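Local coordinates for protein Lpg2148(MvcA) (Legionella pneumophila subsp. pneumophila str. Philadelphia 1, PDB 6K11) that probably acts as a deamidase that reverses ubiquitination of the host ubiquitin-conjugating enzyme UBE2N and so regulates its activity during Legionella infection, at residues Leu285-Lys290 against Ser298-Glu303; Asp104-Val109 against Leu120-Glu125; Gly72-Asp77 against Tyr252-Gly257; Met15-Gly20 against Val266-Glu271; Ile236-Thr241 against Ser245-Tyr250. All blocks are in the same frame, centred on the assembly; numbering follows the deposited sequence.

Contact 1 of 5, residues Leu285-Lys290 against Ser298-Glu303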
# COMPACT_ATOMS: atom_id res chain seq x y z
N LEU A 285 16.22 7.23 -2.90
CA LEU A 285 15.26 6.87 -1.85
C LEU A 285 15.53 7.68 -0.59
O LEU A 285 14.60 8.17 0.06
CB LEU A 285 15.34 5.38 -1.53
CG LEU A 285 14.68 4.40 -2.50
CD1 LEU A 285 14.76 2.96 -1.94
CD2 LEU A 285 13.25 4.79 -2.78
N ALA A 286 16.80 7.81 -0.21
CA ALA A 286 17.13 8.62 0.96
C ALA A 286 16.68 10.07 0.78
O ALA A 286 16.17 10.68 1.72
CB ALA A 286 18.63 8.54 1.25
N VAL A 287 16.84 10.62 -0.42
CA VAL A 287 16.35 11.98 -0.68
C VAL A 287 14.83 12.01 -0.55
O VAL A 287 14.26 12.96 0.01
CB VAL A 287 16.79 12.47 -2.06
CG1 VAL A 287 16.15 13.82 -2.35
CG2 VAL A 287 18.32 12.57 -2.15
N LEU A 288 14.16 10.98 -1.07
CA LEU A 288 12.70 10.91 -0.98
C LEU A 288 12.24 10.99 0.47
O LEU A 288 11.20 11.60 0.77
CB LEU A 288 12.20 9.62 -1.62
CG LEU A 288 10.69 9.47 -1.79
CD1 LEU A 288 10.15 10.47 -2.80
CD2 LEU A 288 10.36 8.03 -2.20
N GLY A 289 13.00 10.40 1.39
CA GLY A 289 12.59 10.38 2.78
C GLY A 289 13.17 11.49 3.62
O GLY A 289 13.08 11.45 4.85
N LYS A 290 13.77 12.50 2.99
CA LYS A 290 14.52 13.53 3.69
C LYS A 290 14.12 14.91 3.18
O LYS A 290 14.09 15.87 3.96
CB LYS A 290 16.02 13.27 3.52
CG LYS A 290 16.95 14.44 3.76
CD LYS A 290 18.29 14.19 3.08
CE LYS A 290 18.29 14.71 1.63
NZ LYS A 290 19.66 14.79 1.01
N SER A 298 7.93 14.88 -5.31
CA SER A 298 7.03 14.42 -6.36
C SER A 298 7.80 13.83 -7.54
O SER A 298 7.42 12.77 -8.07
CB SER A 298 6.15 15.59 -6.82
OG SER A 298 5.35 16.07 -5.74
N ASP A 299 8.88 14.50 -7.96
CA ASP A 299 9.67 14.06 -9.11
C ASP A 299 10.29 12.68 -8.88
O ASP A 299 10.31 11.85 -9.79
CB ASP A 299 10.78 15.07 -9.40
CG ASP A 299 10.27 16.32 -10.14
OD1 ASP A 299 9.10 16.35 -10.58
OD2 ASP A 299 11.08 17.26 -10.27
N ILE A 300 10.83 12.44 -7.67
CA ILE A 300 11.47 11.16 -7.41
C ILE A 300 10.43 10.05 -7.30
O ILE A 300 10.62 8.94 -7.82
CB ILE A 300 12.33 11.24 -6.13
CG1 ILE A 300 13.46 12.25 -6.31
CG2 ILE A 300 12.89 9.85 -5.78
CD1 ILE A 300 14.39 12.28 -5.12
N TYR A 301 9.34 10.34 -6.58
CA TYR A 301 8.23 9.40 -6.45
C TYR A 301 7.70 8.98 -7.83
O TYR A 301 7.54 7.79 -8.11
CB TYR A 301 7.14 10.04 -5.61
CG TYR A 301 6.13 9.07 -5.01
CD1 TYR A 301 5.04 8.61 -5.75
CD2 TYR A 301 6.23 8.65 -3.68
CE1 TYR A 301 4.11 7.73 -5.20
CE2 TYR A 301 5.30 7.78 -3.12
CZ TYR A 301 4.24 7.33 -3.88
OH TYR A 301 3.31 6.47 -3.33
N ALA A 302 7.47 9.96 -8.71
CA ALA A 302 6.98 9.66 -10.05
C ALA A 302 8.02 8.89 -10.86
O ALA A 302 7.68 7.91 -11.55
CB ALA A 302 6.57 10.95 -10.75
N GLU A 303 9.28 9.32 -10.81
CA GLU A 303 10.34 8.62 -11.55
C GLU A 303 10.41 7.15 -11.17
O GLU A 303 10.53 6.28 -12.05
CB GLU A 303 11.69 9.29 -11.31
CG GLU A 303 12.89 8.63 -12.04
CD GLU A 303 14.25 9.27 -11.70
OE1 GLU A 303 14.31 10.18 -10.83
OE2 GLU A 303 15.27 8.87 -12.31
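V287 and L288, on the last turn of helix 278-288, meet I300 and Y301 of helix 294-305 through aliphatic carbons, with L288 CD1 also near Y301 N. The shortest approach is between I300 CD1 and V287 CG1, 3.6 Å apart, where the two side chains cross at about a right angle. I300 holds its CG1 opposite the carbonyl carbon (chi1 -63°) and stays extended to its end, which carries CD1 across to the valine. L288 slides past I300 in the opposite direction, and its CD1 lies 4.1 Å from I300 CB. The same methyl reaches Y301, 4.1 Å from Y301 CB, and sits at the edge of the aromatic ring near its plane. L325 of strand 325-333 also touches both L288 and Y301, which brings the sheet into this cluster.

Among the backbones, G289 leaves helical geometry, and its N bonds back to L285 O at 3.0 Å. The polar end of Y301 turns to other partners: its OH is hydrogen-bonded to Y255 OH and S231 OG, while the ring receives K321 in a cation-pi contact. The two helices are thus joined by shape and hydrophobic burial, while the phenol of Y301 finds its hydrogen bonds outside the interface.

Contact 2 of 5, residues Asp104-Val109 against Leu120-Glu125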
# COMPACT_ATOMS: atom_id res chain seq x y z
N ASP A 104 23.06 4.71 4.10
CA ASP A 104 24.28 3.97 4.39
C ASP A 104 23.98 2.60 4.99
O ASP A 104 24.68 1.63 4.69
CB ASP A 104 25.19 4.75 5.33
CG ASP A 104 25.62 6.08 4.75
OD1 ASP A 104 26.26 6.07 3.68
OD2 ASP A 104 25.32 7.12 5.38
N ASN A 105 22.97 2.51 5.86
CA ASN A 105 22.75 1.25 6.55
C ASN A 105 22.37 0.14 5.58
O ASN A 105 22.83 -1.00 5.72
CB ASN A 105 21.71 1.41 7.66
CG ASN A 105 20.40 2.01 7.18
OD1 ASN A 105 20.31 2.58 6.09
ND2 ASN A 105 19.36 1.88 8.00
N LEU A 106 21.58 0.47 4.55
CA LEU A 106 21.28 -0.51 3.52
C LEU A 106 22.46 -0.72 2.58
O LEU A 106 22.76 -1.86 2.20
CB LEU A 106 20.04 -0.08 2.72
CG LEU A 106 19.63 -0.98 1.55
CD1 LEU A 106 19.45 -2.43 2.00
CD2 LEU A 106 18.36 -0.45 0.86
N LYS A 107 23.16 0.36 2.22
CA LYS A 107 24.33 0.21 1.35
C LYS A 107 25.38 -0.69 1.98
O LYS A 107 25.91 -1.58 1.32
CB LYS A 107 24.91 1.59 1.03
CG LYS A 107 24.05 2.42 0.07
CD LYS A 107 24.90 3.27 -0.87
CE LYS A 107 24.60 4.74 -0.72
NZ LYS A 107 25.53 5.54 -1.57
N ASN A 108 25.65 -0.50 3.28
CA ASN A 108 26.71 -1.28 3.91
C ASN A 108 26.31 -2.74 4.09
O ASN A 108 27.17 -3.62 4.05
CB ASN A 108 27.09 -0.65 5.25
CG ASN A 108 27.80 0.68 5.08
OD1 ASN A 108 28.44 0.92 4.05
ND2 ASN A 108 27.69 1.56 6.07
N VAL A 109 25.01 -3.02 4.27
CA VAL A 109 24.55 -4.41 4.28
C VAL A 109 24.87 -5.09 2.95
O VAL A 109 25.32 -6.25 2.92
CB VAL A 109 23.04 -4.47 4.60
CG1 VAL A 109 22.50 -5.86 4.33
CG2 VAL A 109 22.78 -4.09 6.04
N LEU A 120 19.53 -11.86 -2.89
CA LEU A 120 18.92 -11.02 -1.87
C LEU A 120 17.56 -10.51 -2.33
O LEU A 120 17.40 -10.10 -3.49
CB LEU A 120 19.82 -9.82 -1.54
CG LEU A 120 21.18 -10.14 -0.93
CD1 LEU A 120 22.08 -8.91 -0.92
CD2 LEU A 120 20.99 -10.69 0.47
N LEU A 121 16.60 -10.52 -1.42
CA LEU A 121 15.29 -9.91 -1.62
C LEU A 121 15.11 -8.82 -0.58
O LEU A 121 15.25 -9.08 0.62
CB LEU A 121 14.17 -10.95 -1.52
CG LEU A 121 12.73 -10.40 -1.55
CD1 LEU A 121 12.42 -9.80 -2.91
CD2 LEU A 121 11.71 -11.48 -1.22
N ILE A 122 14.82 -7.62 -1.03
CA ILE A 122 14.55 -6.48 -0.16
C ILE A 122 13.10 -6.07 -0.36
O ILE A 122 12.64 -5.93 -1.50
CB ILE A 122 15.49 -5.30 -0.45
CG1 ILE A 122 16.94 -5.78 -0.61
CG2 ILE A 122 15.35 -4.24 0.64
CD1 ILE A 122 17.83 -4.71 -1.23
N ARG A 123 12.38 -5.90 0.74
CA ARG A 123 11.02 -5.38 0.68
C ARG A 123 11.02 -3.99 1.29
O ARG A 123 11.59 -3.78 2.37
CB ARG A 123 10.04 -6.30 1.43
CG ARG A 123 8.61 -5.78 1.38
CD ARG A 123 7.56 -6.79 1.85
NE ARG A 123 6.20 -6.22 1.76
CZ ARG A 123 5.09 -6.95 1.61
NH1 ARG A 123 5.16 -8.27 1.50
NH2 ARG A 123 3.91 -6.35 1.54
N PHE A 124 10.41 -3.03 0.59
CA PHE A 124 10.36 -1.64 1.02
C PHE A 124 8.94 -1.23 1.33
O PHE A 124 7.99 -1.69 0.68
CB PHE A 124 10.89 -0.68 -0.04
CG PHE A 124 12.34 -0.81 -0.33
CD1 PHE A 124 12.79 -1.72 -1.27
CD2 PHE A 124 13.26 -0.00 0.32
CE1 PHE A 124 14.15 -1.84 -1.55
CE2 PHE A 124 14.62 -0.11 0.05
CZ PHE A 124 15.06 -1.04 -0.90
N GLU A 125 8.80 -0.32 2.29
CA GLU A 125 7.53 0.32 2.59
C GLU A 125 7.75 1.83 2.68
O GLU A 125 8.69 2.28 3.34
CB GLU A 125 6.94 -0.22 3.90
CG GLU A 125 5.56 0.32 4.23
CD GLU A 125 4.44 -0.39 3.47
OE1 GLU A 125 4.67 -1.52 2.96
OE2 GLU A 125 3.33 0.20 3.38
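L106 projects from helix 104-111 onto strand 120-129 and meets F124 at the rim of its ring. L106 CD2 lies near the ring plane, 3.8 Å from both F124 CZ and F124 CE2, so the methyl faces the CZ-CE2 bond. The other branch, L106 CD1, approaches I122 CD1 more loosely, at 4.3 Å. Placing CG opposite the backbone nitrogen (chi1 177°) carries it out from the helix toward the strand, and chi2 of 55° turns CD2 to F124 and CD1 to I122.

Around this core, F124 stacks on F234 of the adjacent strand 228-238, and L285 of helix 278-288 also packs on it. I282 of that helix and L99 also touch L106. The start of helix 104-111 is tied down by N105, whose amide bonds to S100 N and A98 O; its OD1 also accepts a weak bond from L106 N at 2.9 Å. Strand 120-129 is itself paired through backbone bonds on both sides, with strands 228-238 and 325-333. Residues L121 and R123 of the strand face helix 71-83 instead. Helices thus lie on both faces of the antiparallel sheet, an alpha-beta-alpha layering consistent with a papain-like core of the Cif-type deamidases.

Contact 3 of 5, residues Gly72-Asp77 against Tyr252-Gly257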
# COMPACT_ATOMS: atom_id res chain seq x y z
N GLY A 72 0.86 -3.72 -2.08
CA GLY A 72 1.12 -4.72 -1.05
C GLY A 72 0.85 -6.14 -1.51
O GLY A 72 1.60 -7.06 -1.20
N GLN A 73 -0.23 -6.33 -2.28
CA GLN A 73 -0.54 -7.63 -2.86
C GLN A 73 0.57 -8.12 -3.77
O GLN A 73 0.94 -9.30 -3.72
CB GLN A 73 -1.84 -7.57 -3.66
CG GLN A 73 -3.08 -7.34 -2.82
CD GLN A 73 -4.34 -7.28 -3.66
OE1 GLN A 73 -4.42 -6.52 -4.63
NE2 GLN A 73 -5.33 -8.08 -3.30
N ALA A 74 1.10 -7.26 -4.64
CA ALA A 74 2.18 -7.67 -5.52
C ALA A 74 3.42 -8.06 -4.72
O ALA A 74 4.07 -9.07 -5.02
CB ALA A 74 2.51 -6.54 -6.51
N SER A 75 3.78 -7.25 -3.72
CA SER A 75 4.92 -7.60 -2.87
C SER A 75 4.68 -8.92 -2.14
O SER A 75 5.61 -9.72 -1.97
CB SER A 75 5.17 -6.48 -1.85
OG SER A 75 5.65 -5.32 -2.50
N ASN A 76 3.44 -9.14 -1.67
CA ASN A 76 3.12 -10.40 -0.99
C ASN A 76 3.30 -11.59 -1.93
O ASN A 76 3.80 -12.64 -1.51
CB ASN A 76 1.68 -10.38 -0.45
CG ASN A 76 1.51 -9.48 0.78
OD1 ASN A 76 2.47 -9.00 1.37
ND2 ASN A 76 0.27 -9.28 1.18
N ASP A 77 2.91 -11.43 -3.20
CA ASP A 77 3.08 -12.49 -4.20
C ASP A 77 4.55 -12.75 -4.49
O ASP A 77 4.97 -13.91 -4.61
CB ASP A 77 2.39 -12.11 -5.51
CG ASP A 77 0.88 -12.24 -5.44
OD1 ASP A 77 0.36 -12.73 -4.42
OD2 ASP A 77 0.21 -11.81 -6.43
N TYR A 252 10.38 -4.47 -8.45
CA TYR A 252 9.10 -5.06 -8.83
C TYR A 252 7.98 -4.34 -8.08
O TYR A 252 8.08 -4.13 -6.86
CB TYR A 252 9.03 -6.55 -8.46
CG TYR A 252 10.16 -7.44 -8.94
CD1 TYR A 252 10.82 -7.20 -10.14
CD2 TYR A 252 10.55 -8.54 -8.17
CE1 TYR A 252 11.87 -8.06 -10.56
CE2 TYR A 252 11.57 -9.38 -8.58
CZ TYR A 252 12.22 -9.14 -9.76
OH TYR A 252 13.22 -10.02 -10.13
N GLN A 253 6.90 -4.01 -8.78
CA GLN A 253 5.78 -3.38 -8.08
C GLN A 253 4.50 -3.42 -8.89
O GLN A 253 4.50 -3.60 -10.12
CB GLN A 253 6.11 -1.92 -7.73
CG GLN A 253 6.27 -1.03 -8.97
CD GLN A 253 6.18 0.42 -8.61
OE1 GLN A 253 6.96 0.90 -7.78
NE2 GLN A 253 5.21 1.12 -9.17
N ALA A 254 3.39 -3.21 -8.18
CA ALA A 254 2.12 -2.74 -8.71
C ALA A 254 1.78 -1.42 -8.02
O ALA A 254 2.37 -1.05 -7.00
CB ALA A 254 0.99 -3.76 -8.47
N TYR A 255 0.84 -0.67 -8.61
CA TYR A 255 0.36 0.58 -8.01
C TYR A 255 -1.13 0.69 -8.30
O TYR A 255 -1.53 0.88 -9.46
CB TYR A 255 1.14 1.80 -8.54
CG TYR A 255 1.14 2.94 -7.56
CD1 TYR A 255 -0.04 3.64 -7.27
CD2 TYR A 255 2.29 3.30 -6.87
CE1 TYR A 255 -0.05 4.69 -6.33
CE2 TYR A 255 2.30 4.34 -5.94
CZ TYR A 255 1.13 5.03 -5.67
OH TYR A 255 1.15 6.04 -4.74
N PHE A 256 -1.95 0.55 -7.26
CA PHE A 256 -3.40 0.51 -7.43
C PHE A 256 -3.92 1.73 -8.18
O PHE A 256 -3.57 2.87 -7.87
CB PHE A 256 -4.11 0.42 -6.06
CG PHE A 256 -5.60 0.19 -6.16
CD1 PHE A 256 -6.48 1.25 -6.30
CD2 PHE A 256 -6.13 -1.10 -6.11
CE1 PHE A 256 -7.85 1.04 -6.41
CE2 PHE A 256 -7.50 -1.32 -6.21
CZ PHE A 256 -8.35 -0.25 -6.36
N GLY A 257 -4.79 1.48 -9.16
CA GLY A 257 -5.34 2.53 -10.01
C GLY A 257 -4.44 2.96 -11.14
O GLY A 257 -4.88 3.72 -12.02
O HOH W 1 6.68 -5.94 -5.16
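A74 and A254 bring a helical turn and an extended part of the 252-257 loop together, with their CA atoms 5.9 Å apart. The two side chains point at each other, and A74 CB stands 3.7 Å from A254 CB. A74 CB also rests 3.8 Å from A254 N, so the methyl lies against the loop backbone as well as its side chain, and small residues on both sides permit this close approach. Q69 packs on both alanines.

Beside the methyl pair, a water joins the segments: it donates to Y252 O at 2.9 Å and is hydrogen-bonded to S75 OG, also at 2.9 Å. S75 OG has a further partner in S233 OG of strand 228-238, which ties the helix, the water and the sheet together. Q253 turns away from the helix, its OE1 bonded to H232 NE2 and its NE2 to H259 and F305 O. Helix 71-83 thus packs on the sheet and on the loop that follows strand 250-252, a placement consistent with the central helix of a papain-like fold.

Contact 4 of 5, residues Met15-Gly20 against Val266-Glu271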
# COMPACT_ATOMS: atom_id res chain seq x y z
N MET A 15 6.73 -15.01 -16.72
CA MET A 15 5.45 -15.58 -16.33
C MET A 15 4.43 -14.50 -15.98
O MET A 15 3.25 -14.61 -16.33
CB MET A 15 5.63 -16.53 -15.14
CG MET A 15 6.27 -17.92 -15.47
SD MET A 15 6.39 -19.00 -14.00
CE MET A 15 4.66 -19.15 -13.58
N SER A 16 4.85 -13.48 -15.24
CA SER A 16 3.94 -12.38 -14.92
C SER A 16 3.50 -11.63 -16.18
O SER A 16 2.32 -11.27 -16.32
CB SER A 16 4.59 -11.44 -13.91
OG SER A 16 3.74 -10.32 -13.67
N GLN A 17 4.43 -11.37 -17.11
CA GLN A 17 4.06 -10.73 -18.38
C GLN A 17 2.95 -11.50 -19.08
O GLN A 17 2.03 -10.90 -19.66
CB GLN A 17 5.26 -10.63 -19.32
CG GLN A 17 6.32 -9.61 -18.96
CD GLN A 17 7.53 -9.72 -19.85
OE1 GLN A 17 7.79 -10.78 -20.44
NE2 GLN A 17 8.28 -8.63 -19.97
N SER A 18 3.04 -12.84 -19.08
CA SER A 18 2.10 -13.65 -19.85
C SER A 18 0.79 -13.90 -19.11
O SER A 18 -0.27 -13.92 -19.74
CB SER A 18 2.76 -14.99 -20.24
OG SER A 18 3.74 -14.79 -21.26
N TYR A 19 0.82 -14.08 -17.77
CA TYR A 19 -0.31 -14.70 -17.09
C TYR A 19 -1.02 -13.84 -16.06
O TYR A 19 -2.05 -14.29 -15.53
CB TYR A 19 0.14 -16.00 -16.40
CG TYR A 19 0.73 -17.00 -17.37
CD1 TYR A 19 0.00 -17.45 -18.46
CD2 TYR A 19 2.02 -17.50 -17.18
CE1 TYR A 19 0.54 -18.38 -19.36
CE2 TYR A 19 2.57 -18.41 -18.07
CZ TYR A 19 1.83 -18.86 -19.14
OH TYR A 19 2.40 -19.78 -19.98
N GLY A 20 -0.52 -12.64 -15.74
CA GLY A 20 -1.19 -11.71 -14.85
C GLY A 20 -1.77 -12.28 -13.56
O GLY A 20 -1.03 -12.78 -12.70
N VAL A 266 5.69 -5.93 -18.37
CA VAL A 266 5.52 -5.73 -19.81
C VAL A 266 6.21 -4.43 -20.26
O VAL A 266 6.77 -4.36 -21.36
CB VAL A 266 4.02 -5.75 -20.19
CG1 VAL A 266 3.81 -5.31 -21.63
CG2 VAL A 266 3.41 -7.15 -19.97
N SER A 267 6.19 -3.40 -19.41
CA SER A 267 6.81 -2.12 -19.77
C SER A 267 8.32 -2.11 -19.59
O SER A 267 8.95 -1.13 -19.99
CB SER A 267 6.21 -0.99 -18.93
OG SER A 267 6.74 -1.02 -17.60
N ASP A 268 8.91 -3.14 -18.97
CA ASP A 268 10.36 -3.22 -18.75
C ASP A 268 10.86 -2.05 -17.90
O ASP A 268 12.04 -1.65 -17.99
CB ASP A 268 11.16 -3.27 -20.07
CG ASP A 268 10.78 -4.45 -20.95
OD1 ASP A 268 10.81 -5.60 -20.46
OD2 ASP A 268 10.46 -4.22 -22.14
N LYS A 269 10.00 -1.46 -17.07
CA LYS A 269 10.50 -0.41 -16.19
C LYS A 269 11.43 -0.98 -15.14
O LYS A 269 12.26 -0.25 -14.60
CB LYS A 269 9.35 0.35 -15.52
CG LYS A 269 9.83 1.57 -14.75
CD LYS A 269 8.77 2.63 -14.61
CE LYS A 269 9.22 3.68 -13.60
NZ LYS A 269 8.25 4.82 -13.52
N ASP A 270 11.33 -2.28 -14.84
CA ASP A 270 12.31 -2.91 -13.97
C ASP A 270 13.72 -2.82 -14.56
O ASP A 270 14.68 -2.48 -13.86
CB ASP A 270 11.92 -4.37 -13.68
CG ASP A 270 11.97 -5.28 -14.93
OD1 ASP A 270 11.43 -4.91 -15.99
OD2 ASP A 270 12.53 -6.39 -14.82
N GLU A 271 13.85 -3.11 -15.86
CA GLU A 271 15.16 -3.08 -16.52
C GLU A 271 15.63 -1.64 -16.69
O GLU A 271 16.82 -1.35 -16.52
CB GLU A 271 15.10 -3.78 -17.88
CG GLU A 271 14.86 -5.29 -17.77
CD GLU A 271 15.04 -6.01 -19.10
OE1 GLU A 271 14.45 -7.11 -19.26
OE2 GLU A 271 15.76 -5.49 -19.99
O HOH W 2 10.27 -7.61 -22.13
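Q17 lays its aliphatic part across V266, with Q17 CG 3.9 Å from V266 CG2 and 3.8 Å from V266 N. The two side chains cross at a slant, and the backbones are near enough that their CA atoms are 5.4 Å apart. Because Q17 CG is opposite its carbonyl carbon (chi1 -72°) and the chain runs extended beyond it, the amide passes V266 and arrives near D268. There the planes of amide and carboxylate are 70° apart, and Q17 NE2 remains 4.0 Å from D268 OD1. A water fills the role of link: it accepts from Q17 NE2 at 3.1 Å and donates to D268 OD1 at 2.7 Å.

Both polar ends have other partners. Q17 NE2 bonds F265 O, and Q17 O receives Q262 NE2, so the tail of helix 4-19 grips helix 261-266 at two points. D268 OD1 forms a salt bridge with K13, a lysine also engaged by D270 and E271; K13 probably offsets the mutual repulsion of the three carboxylates. R308 packs on the D268 side chain and bonds S267 O.

D268 itself adopts positive phi (60°), closing helix 261-266 with a Schellman motif directly before helix 269-274 begins. The contact is a surface junction in which the final turn of the N-terminal helix docks on this helix-to-helix break.

Contact 5 of 5, residues Ile236-Thr241 against Ser245-Tyr250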
# COMPACT_ATOMS: atom_id res chain seq x y z
N ILE A 236 12.78 -5.35 -4.23
CA ILE A 236 13.94 -5.33 -5.11
C ILE A 236 14.63 -6.67 -4.95
O ILE A 236 14.81 -7.15 -3.82
CB ILE A 236 14.90 -4.17 -4.78
CG1 ILE A 236 14.33 -2.83 -5.29
CG2 ILE A 236 16.28 -4.42 -5.41
CD1 ILE A 236 15.21 -1.65 -4.99
N TYR A 237 15.00 -7.28 -6.07
CA TYR A 237 15.67 -8.57 -6.07
C TYR A 237 17.06 -8.39 -6.66
O TYR A 237 17.22 -7.80 -7.73
CB TYR A 237 14.86 -9.60 -6.88
CG TYR A 237 15.50 -10.96 -7.01
CD1 TYR A 237 15.87 -11.71 -5.89
CD2 TYR A 237 15.72 -11.51 -8.27
CE1 TYR A 237 16.45 -12.98 -6.02
CE2 TYR A 237 16.30 -12.77 -8.41
CZ TYR A 237 16.67 -13.49 -7.28
OH TYR A 237 17.25 -14.74 -7.43
N ILE A 238 18.07 -8.88 -5.94
CA ILE A 238 19.46 -8.77 -6.37
C ILE A 238 20.02 -10.19 -6.51
O ILE A 238 20.45 -10.80 -5.53
CB ILE A 238 20.29 -7.94 -5.39
CG1 ILE A 238 19.65 -6.57 -5.17
CG2 ILE A 238 21.72 -7.77 -5.93
CD1 ILE A 238 20.04 -5.89 -3.87
N PRO A 239 20.00 -10.75 -7.71
CA PRO A 239 20.47 -12.12 -7.90
C PRO A 239 22.00 -12.19 -7.91
O PRO A 239 22.70 -11.21 -8.19
CB PRO A 239 19.90 -12.51 -9.27
CG PRO A 239 19.77 -11.20 -10.01
CD PRO A 239 19.44 -10.17 -8.95
N GLN A 240 22.50 -13.38 -7.59
CA GLN A 240 23.94 -13.61 -7.59
C GLN A 240 24.53 -13.36 -8.97
O GLN A 240 23.90 -13.63 -10.00
CB GLN A 240 24.25 -15.04 -7.15
CG GLN A 240 23.69 -16.07 -8.10
CD GLN A 240 23.83 -17.49 -7.60
OE1 GLN A 240 22.86 -18.27 -7.62
NE2 GLN A 240 25.03 -17.85 -7.14
N THR A 241 25.75 -12.84 -8.98
CA THR A 241 26.50 -12.64 -10.21
C THR A 241 27.25 -13.91 -10.59
O THR A 241 27.51 -14.79 -9.77
CB THR A 241 27.48 -11.48 -10.06
OG1 THR A 241 28.33 -11.72 -8.93
CG2 THR A 241 26.75 -10.16 -9.86
N SER A 245 31.09 -10.36 -12.89
CA SER A 245 30.10 -9.50 -13.52
C SER A 245 29.52 -8.51 -12.51
O SER A 245 29.43 -8.81 -11.32
CB SER A 245 28.98 -10.35 -14.13
OG SER A 245 29.48 -11.18 -15.15
N PRO A 246 29.13 -7.31 -12.96
CA PRO A 246 28.62 -6.30 -12.03
C PRO A 246 27.27 -6.70 -11.44
O PRO A 246 26.43 -7.31 -12.11
CB PRO A 246 28.50 -5.04 -12.89
CG PRO A 246 28.34 -5.55 -14.29
CD PRO A 246 29.16 -6.82 -14.35
N ARG A 247 27.08 -6.36 -10.17
CA ARG A 247 25.83 -6.69 -9.48
C ARG A 247 24.69 -5.83 -10.02
O ARG A 247 24.87 -4.64 -10.29
CB ARG A 247 26.02 -6.49 -7.98
CG ARG A 247 24.75 -6.28 -7.19
CD ARG A 247 25.08 -6.17 -5.72
NE ARG A 247 25.11 -7.48 -5.07
CZ ARG A 247 25.49 -7.68 -3.80
NH1 ARG A 247 25.89 -6.65 -3.06
NH2 ARG A 247 25.47 -8.90 -3.29
N GLN A 248 23.52 -6.45 -10.21
CA GLN A 248 22.35 -5.79 -10.78
C GLN A 248 21.17 -5.98 -9.85
O GLN A 248 21.06 -7.00 -9.16
CB GLN A 248 21.99 -6.34 -12.18
CG GLN A 248 23.16 -6.45 -13.14
CD GLN A 248 23.53 -5.12 -13.75
OE1 GLN A 248 22.83 -4.12 -13.57
NE2 GLN A 248 24.64 -5.10 -14.49
N PHE A 249 20.28 -4.98 -9.81
CA PHE A 249 19.07 -5.03 -9.01
C PHE A 249 17.85 -4.84 -9.90
O PHE A 249 17.94 -4.21 -10.96
CB PHE A 249 19.05 -3.94 -7.92
CG PHE A 249 18.55 -2.59 -8.41
CD1 PHE A 249 19.39 -1.72 -9.09
CD2 PHE A 249 17.23 -2.18 -8.16
CE1 PHE A 249 18.95 -0.48 -9.53
CE2 PHE A 249 16.78 -0.93 -8.60
CZ PHE A 249 17.65 -0.08 -9.28
N TYR A 250 16.72 -5.40 -9.48
CA TYR A 250 15.48 -5.27 -10.25
C TYR A 250 14.35 -4.90 -9.30
O TYR A 250 14.05 -5.68 -8.38
CB TYR A 250 15.17 -6.57 -11.00
CG TYR A 250 16.27 -6.92 -11.97
CD1 TYR A 250 16.31 -6.36 -13.24
CD2 TYR A 250 17.32 -7.74 -11.57
CE1 TYR A 250 17.35 -6.67 -14.12
CE2 TYR A 250 18.36 -8.05 -12.44
CZ TYR A 250 18.36 -7.51 -13.71
OH TYR A 250 19.40 -7.81 -14.57
O HOH W 3 23.00 -10.58 -4.12
O HOH W 4 22.79 -9.05 -9.94
O HOH W 5 24.83 -10.07 -6.53
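I236 and I238 pack against F249 at the centre of this paired segment. I236 CG2 meets the ring at its edge, near the ring plane, 3.7 Å from F249 CD2, while I238 CG1 lies 3.9 Å from F249 CB. F249 CG sits between its backbone nitrogen and carbonyl carbon (chi1 84°), which presents the ring edge to I236. On its other branch, I238 CG2 comes obliquely to the R247 guanidinium, 3.5 Å from R247 NE. The opposite face bears Y237 and Y250, and P239 CD touches the edge of the Y250 ring.

A single beta bridge joins the segments next: Y237 and Y250 form an antiparallel hydrogen-bonded pair, Y237 N to Y250 O and Y250 N to Y237 O, each 3.0 Å. Farther out, T241 CG2 rests 3.3 Å from S245 O, and waters link the two segments. One accepts from Q248 N at 2.7 Å and donates to P239 O; another, in the guanidinium plane, accepts from R247 NE at 3.0 Å and probably also donates to P239 O. R247 NH1 continues to L110 O.

Strand 228-238 lies between strand 120-129, bonded to I236 and I238, and the edge strand 250-252; H9 of helix 4-19 stacks on Y250, while Y281 of helix 278-288 meets F249.

In the fold
Contacts 1, 2 and 3 are buried, contact 5 is partly so, and contact 4 lies at the surface. Contacts 2 and 5 share one antiparallel sheet, where I122 and L120 bond through the backbone to I236 and I238. Contact 1 joins the neighbouring helices to that core: L285 packs on F124, and the phenol of Y301 is probably bonded to that of Y255 at contact 3. Contact 3 touches contact 2 in turn through R123 and N76. Their chemistry differs: contacts 1 and 2 are apolar, contact 3 adds a water to a methyl pair, contact 5 combines an apolar centre with backbone bonds and a watered polar end, while contact 4 depends on a water bridge and on charge.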